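Local coordinates for putative Killer protein (Pseudomonas putida, PDB 6F8S) that is probably the RelE-like toxin of a HigB-type type II toxin-antitoxin pair, consistent with a ribosome-dependent mRNA-cleaving enzyme, at residues Arg73-Asp76 with Gln77-Leu80. Residues are numbered along the deposited sequence; the frame is centred on the assembly and turned at random.
Sequences RVND and QWRL
Asn75 and Trp78 tie this reversing loop together, the amide oxygen of one and the main-chain oxygen of the other each taking two backbone N-H groups. OD1 of Asn75 receives Trp78 N at 2.8 Å, nearly along the C=O axis, and Gln77 N, in an Asx turn, from above the carbonyl plane with a more bent N-H angle of 142°. The side chain can turn back on its own loop because CG stands between the backbone N and the carbonyl carbon (chi1 60°). In return, Trp78 O accepts Val74 N at 2.9 Å and Asn75 N at 3.1 Å, the latter in the carbonyl plane. These bonds close the turn of a beta hairpin joining strand 69-73 to strand 79-85, where Arg73 and Arg79 form an antiparallel non-hydrogen-bonded pair.

The tighter packing is where Val74 and Leu80 meet beside helix 31-44. Val74 CG2 lies 3.9 Å from Leu80 CD1; Val34 meets Val74, while Lys38 of the same helix and Val92 and Ile94 of strand 88-95 meet the buried Leu80. On the sheet face carrying the two arginines, the guanidinium of Arg79 lays one face toward Arg73 N, 3.6 Å from NH1. Ser71 OG and the carbonyl of Arg58 take hydrogen bonds from this group. Arg73 runs the other way, extended with CG anti to the backbone N (chi1 -173°), which keeps its NE 5.6 Å from Arg79 NH2.

The loose side is the tip: Asp76 and Gln77 are exposed within the assembly, though both touch a crystal neighbour, and the extended Gln77 reaches Asp96 through NE2. Lys38 also bonds Arg73 O, but the four N-H bonds to two oxygens involve no ionisable group, so the turn itself probably does not rely on charge.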
loop_
_atom_site.group_PDB
_atom_site.type_symbol
_atom_site.label_atom_id
_atom_site.label_comp_id
_atom_site.label_asym_id
_atom_site.label_seq_id
_atom_site.Cartn_x
_atom_site.Cartn_y
_atom_site.Cartn_z
ATOM N N ARG B 73 7.691 20.036 9.908
ATOM C CA ARG B 73 9.055 20.527 9.943
ATOM C C ARG B 73 9.953 19.682 9.047
ATOM O O ARG B 73 9.935 18.459 9.141
ATOM C CB ARG B 73 9.570 20.512 11.386
ATOM C CG ARG B 73 10.947 21.160 11.612
ATOM C CD ARG B 73 11.205 21.368 13.109
ATOM N NE ARG B 73 12.450 22.081 13.381
ATOM C CZ ARG B 73 13.654 21.513 13.401
ATOM N NH1 ARG B 73 13.784 20.215 13.154
ATOM N NH2 ARG B 73 14.735 22.242 13.657
ATOM N N VAL B 74 10.710 20.328 8.166
ATOM C CA VAL B 74 11.831 19.679 7.481
ATOM C C VAL B 74 13.128 20.019 8.234
ATOM O O VAL B 74 13.923 19.135 8.556
ATOM C CB VAL B 74 11.951 20.113 5.994
ATOM C CG1 VAL B 74 13.266 19.617 5.395
ATOM C CG2 VAL B 74 10.778 19.593 5.180
ATOM N N ASN B 75 13.335 21.310 8.503
ATOM C CA ASN B 75 14.310 21.744 9.500
ATOM C C ASN B 75 13.881 23.079 10.105
ATOM O O ASN B 75 12.716 23.475 9.974
ATOM C CB ASN B 75 15.732 21.826 8.909
ATOM C CG ASN B 75 15.864 22.812 7.737
ATOM O OD1 ASN B 75 15.090 23.763 7.572
ATOM N ND2 ASN B 75 16.878 22.581 6.922
ATOM N N ASP B 76 14.806 23.768 10.768
ATOM C CA ASP B 76 14.482 25.033 11.417
ATOM C C ASP B 76 14.027 26.104 10.410
ATOM O O ASP B 76 13.308 27.043 10.762
ATOM C CB ASP B 76 15.685 25.547 12.224
ATOM C CG ASP B 76 16.848 25.992 11.337
ATOM O OD1 ASP B 76 16.992 25.463 10.209
ATOM O OD2 ASP B 76 17.631 26.877 11.761
ATOM N N GLN B 77 14.434 25.951 9.154
ATOM C CA GLN B 77 14.123 26.943 8.127
ATOM C C GLN B 77 12.898 26.534 7.286
ATOM O O GLN B 77 12.001 27.340 7.063
ATOM C CB GLN B 77 15.352 27.183 7.215
ATOM C CG GLN B 77 15.123 28.287 6.189
ATOM C CD GLN B 77 16.247 28.439 5.163
ATOM O OE1 GLN B 77 17.244 27.713 5.198
ATOM N NE2 GLN B 77 16.086 29.394 4.243
ATOM N N TRP B 78 12.865 25.285 6.825
ATOM C CA TRP B 78 11.877 24.865 5.831
ATOM C C TRP B 78 10.805 23.960 6.382
ATOM O O TRP B 78 11.088 23.058 7.178
ATOM C CB TRP B 78 12.549 24.138 4.674
ATOM C CG TRP B 78 13.458 24.990 3.873
ATOM C CD1 TRP B 78 14.807 24.971 3.903
ATOM C CD2 TRP B 78 13.085 25.987 2.909
ATOM N NE1 TRP B 78 15.308 25.891 3.019
ATOM C CE2 TRP B 78 14.271 26.531 2.397
ATOM C CE3 TRP B 78 11.861 26.469 2.434
ATOM C CZ2 TRP B 78 14.279 27.539 1.428
ATOM C CZ3 TRP B 78 11.869 27.469 1.470
ATOM C CH2 TRP B 78 13.072 27.998 0.984
ATOM N N ARG B 79 9.581 24.199 5.915
ATOM C CA ARG B 79 8.440 23.360 6.220
ATOM C C ARG B 79 7.653 23.012 4.968
ATOM O O ARG B 79 7.485 23.845 4.075
ATOM C CB ARG B 79 7.519 24.052 7.217
ATOM C CG ARG B 79 8.008 23.956 8.640
ATOM C CD ARG B 79 7.128 24.745 9.589
ATOM N NE ARG B 79 7.362 24.280 10.948
ATOM C CZ ARG B 79 6.623 23.358 11.560
ATOM N NH1 ARG B 79 5.575 22.819 10.949
ATOM N NH2 ARG B 79 6.928 22.982 12.789
ATOM N N LEU B 80 7.155 21.778 4.923
ATOM C CA LEU B 80 6.198 21.364 3.900
ATOM C C LEU B 80 4.776 21.736 4.303
ATOM O O LEU B 80 4.283 21.237 5.289
ATOM C CB LEU B 80 6.299 19.858 3.658
ATOM C CG LEU B 80 7.550 19.464 2.879
ATOM C CD1 LEU B 80 7.908 18.017 3.124
ATOM C CD2 LEU B 80 7.342 19.731 1.385
#